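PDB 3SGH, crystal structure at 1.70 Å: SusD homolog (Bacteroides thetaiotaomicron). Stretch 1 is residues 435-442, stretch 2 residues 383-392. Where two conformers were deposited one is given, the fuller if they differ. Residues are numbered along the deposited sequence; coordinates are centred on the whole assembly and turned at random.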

# COMPACT_ATOMS: atom_id res chain seq x y z
N PRO A 435 11.47 -3.05 -3.35
CA PRO A 435 11.96 -4.40 -3.51
C PRO A 435 11.82 -4.90 -4.97
O PRO A 435 11.02 -4.35 -5.74
CB PRO A 435 11.04 -5.19 -2.59
CG PRO A 435 9.73 -4.48 -2.72
CD PRO A 435 10.16 -3.03 -2.68
N ARG A 436 12.61 -5.90 -5.34
CA ARG A 436 12.60 -6.43 -6.69
C ARG A 436 11.45 -7.42 -6.90
O ARG A 436 11.62 -8.64 -6.94
CB ARG A 436 13.94 -7.06 -7.04
CG ARG A 436 15.15 -6.18 -6.73
CD ARG A 436 16.40 -6.84 -7.20
NE ARG A 436 17.60 -6.19 -6.66
CZ ARG A 436 18.60 -5.69 -7.39
NH1 ARG A 436 18.57 -5.71 -8.71
NH2 ARG A 436 19.64 -5.15 -6.78
N ILE A 437 10.27 -6.83 -7.09
CA ILE A 437 9.01 -7.58 -7.23
C ILE A 437 9.01 -8.40 -8.51
O ILE A 437 9.35 -7.89 -9.61
CB ILE A 437 7.79 -6.63 -7.26
CG1 ILE A 437 7.72 -5.82 -5.97
CG2 ILE A 437 6.51 -7.39 -7.48
CD1 ILE A 437 7.85 -6.70 -4.71
N PHE A 438 8.66 -9.67 -8.39
CA PHE A 438 8.60 -10.53 -9.57
C PHE A 438 7.57 -10.03 -10.59
O PHE A 438 6.38 -9.91 -10.26
CB PHE A 438 8.18 -11.94 -9.19
CG PHE A 438 9.11 -12.69 -8.26
CD1 PHE A 438 10.31 -12.17 -7.81
CD2 PHE A 438 8.78 -14.01 -7.93
CE1 PHE A 438 11.12 -12.95 -6.95
CE2 PHE A 438 9.57 -14.76 -7.13
CZ PHE A 438 10.74 -14.26 -6.63
N PRO A 439 8.00 -9.80 -11.83
CA PRO A 439 7.05 -9.36 -12.87
C PRO A 439 6.24 -10.55 -13.37
O PRO A 439 6.55 -11.70 -13.05
CB PRO A 439 7.96 -8.89 -13.98
CG PRO A 439 9.15 -9.80 -13.89
CD PRO A 439 9.37 -9.96 -12.38
N ALA A 440 5.22 -10.27 -14.17
CA ALA A 440 4.49 -11.26 -14.91
C ALA A 440 5.47 -12.07 -15.78
O ALA A 440 6.53 -11.54 -16.20
CB ALA A 440 3.43 -10.57 -15.78
N THR A 441 5.09 -13.30 -16.11
CA THR A 441 5.81 -14.08 -17.11
C THR A 441 5.81 -13.37 -18.48
O THR A 441 6.75 -13.54 -19.28
CB THR A 441 5.28 -15.52 -17.25
OG1 THR A 441 3.88 -15.49 -17.58
CG2 THR A 441 5.55 -16.32 -15.95
N GLU A 442 4.77 -12.61 -18.79
CA GLU A 442 4.73 -11.84 -20.02
C GLU A 442 3.82 -10.64 -19.82
O GLU A 442 2.91 -10.69 -19.00
CB GLU A 442 4.21 -12.67 -21.19
CG GLU A 442 2.74 -12.98 -21.11
CD GLU A 442 2.27 -13.93 -22.22
OE1 GLU A 442 1.68 -13.47 -23.22
OE2 GLU A 442 2.49 -15.14 -22.08
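Stretch 2, residues 383-392: TGNNYTNQSS

Stretch 2 runs antiparallel to stretch 1, the end-to-end directions of their touching parts lying 170° apart. Stretch 1 has no regular helix or strand and follows a cis peptide bond before Pro 435; stretch 2 opens with a 3-10 segment at 383-385, closed by a hydrogen bond from Asn 386 N to Thr 383 O (3.1 Å), and continues as loop or turn. The register pairs Arg 436 with Ser 391 (CA to CA 6.5 Å), Phe 438 with Asn 389 (CA to CA 7.8 Å) and Thr 441 with Asn 385 (CA to CA 7.2 Å). No direct hydrogen bond joins the two stretches; side-chain packing and two waters bridge the gap, and 431 Å² is buried in all.

At the centre Tyr 387, chi1 t, points toward stretch 1. Its CE2 lies over one face of the Phe 438 ring, 3.5 Å from Phe 438 CD1; the ring centroids are 4.5 Å apart and the planes meet obliquely at 42°. Farther along the tyrosine, Pro 439 CD approaches Tyr 387 CZ at 3.6 Å and Tyr 387 OH at 3.2 Å. Asn 389 ND2 sits at the edge of the Phe 438 ring, 3.8 Å from Phe 438 CE1, while Asn 389 OD1 accepts a hydrogen bond from Ser 391 N (2.9 Å).

At one end the extended Arg 436 side chain packs its CD 3.7 Å from Gln 390 O, which lies over one guanidinium face. Water 1 accepts from Gln 390 N (3.0 Å) and donates to Arg 436 O (2.8 Å); water 2 donates to Gln 390 OE1 (2.7 Å) and accepts from Arg 436 NH1 (2.9 Å). At the other end the contact is smaller: Thr 441 CG2 lies 3.8 Å from Gly 384 O and 4.2 Å from Asn 385 OD1.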

# COMPACT_ATOMS: atom_id res chain seq x y z
N THR A 383 6.50 -25.55 -14.42
CA THR A 383 7.87 -25.02 -14.29
C THR A 383 8.14 -23.75 -15.08
O THR A 383 9.14 -23.10 -14.83
CB THR A 383 8.97 -26.05 -14.58
OG1 THR A 383 9.00 -26.33 -15.99
CG2 THR A 383 8.77 -27.31 -13.75
N GLY A 384 7.26 -23.38 -16.00
CA GLY A 384 7.32 -22.08 -16.67
C GLY A 384 7.02 -20.91 -15.73
O GLY A 384 7.26 -19.75 -16.09
N ASN A 385 6.56 -21.23 -14.51
CA ASN A 385 6.38 -20.24 -13.46
C ASN A 385 7.62 -20.03 -12.62
O ASN A 385 7.66 -19.09 -11.82
CB ASN A 385 5.20 -20.64 -12.56
CG ASN A 385 3.90 -20.57 -13.29
OD1 ASN A 385 3.70 -19.66 -14.10
ND2 ASN A 385 3.01 -21.47 -13.01
N ASN A 386 8.64 -20.89 -12.78
CA ASN A 386 9.82 -20.79 -11.94
C ASN A 386 10.53 -19.44 -12.17
O ASN A 386 10.52 -18.90 -13.25
CB ASN A 386 10.80 -21.93 -12.22
CG ASN A 386 10.30 -23.31 -11.81
OD1 ASN A 386 9.18 -23.50 -11.30
ND2 ASN A 386 11.17 -24.29 -12.00
N TYR A 387 11.15 -18.90 -11.12
CA TYR A 387 11.75 -17.58 -11.22
C TYR A 387 13.01 -17.46 -10.37
O TYR A 387 13.03 -17.85 -9.20
CB TYR A 387 10.71 -16.49 -10.89
CG TYR A 387 11.12 -15.08 -11.32
CD1 TYR A 387 10.96 -14.64 -12.63
CD2 TYR A 387 11.68 -14.20 -10.40
CE1 TYR A 387 11.37 -13.35 -13.01
CE2 TYR A 387 12.06 -12.93 -10.77
CZ TYR A 387 11.91 -12.52 -12.06
OH TYR A 387 12.32 -11.25 -12.36
N THR A 388 14.07 -16.94 -10.98
CA THR A 388 15.32 -16.65 -10.28
C THR A 388 15.24 -15.28 -9.61
O THR A 388 15.02 -14.25 -10.27
CB THR A 388 16.53 -16.70 -11.24
OG1 THR A 388 16.58 -17.96 -11.96
CG2 THR A 388 17.82 -16.47 -10.45
N ASN A 389 15.37 -15.26 -8.30
CA ASN A 389 15.28 -14.01 -7.55
C ASN A 389 16.42 -13.09 -7.96
O ASN A 389 17.59 -13.51 -8.00
CB ASN A 389 15.31 -14.29 -6.04
CG ASN A 389 14.71 -13.22 -5.24
OD1 ASN A 389 15.05 -12.04 -5.41
ND2 ASN A 389 13.82 -13.59 -4.31
N GLN A 390 16.09 -11.83 -8.27
CA GLN A 390 17.12 -10.96 -8.73
C GLN A 390 17.77 -10.23 -7.57
O GLN A 390 18.77 -9.57 -7.80
CB GLN A 390 16.60 -10.01 -9.80
CG GLN A 390 16.15 -10.77 -11.05
CD GLN A 390 15.88 -9.85 -12.25
OE1 GLN A 390 15.99 -8.62 -12.17
NE2 GLN A 390 15.53 -10.47 -13.38
N SER A 391 17.26 -10.43 -6.35
CA SER A 391 17.92 -9.88 -5.16
C SER A 391 18.88 -10.84 -4.47
O SER A 391 18.61 -12.05 -4.35
CB SER A 391 16.86 -9.44 -4.15
OG SER A 391 17.42 -8.75 -3.06
N SER A 392 20.00 -10.31 -3.98
CA SER A 392 20.94 -11.08 -3.20
C SER A 392 21.12 -10.48 -1.82
O SER A 392 22.08 -10.84 -1.09
CB SER A 392 22.27 -11.14 -3.94
OG SER A 392 22.68 -9.84 -4.36
O HOH W 1 13.48 -10.53 -7.76
O HOH W 2 16.52 -6.50 -10.60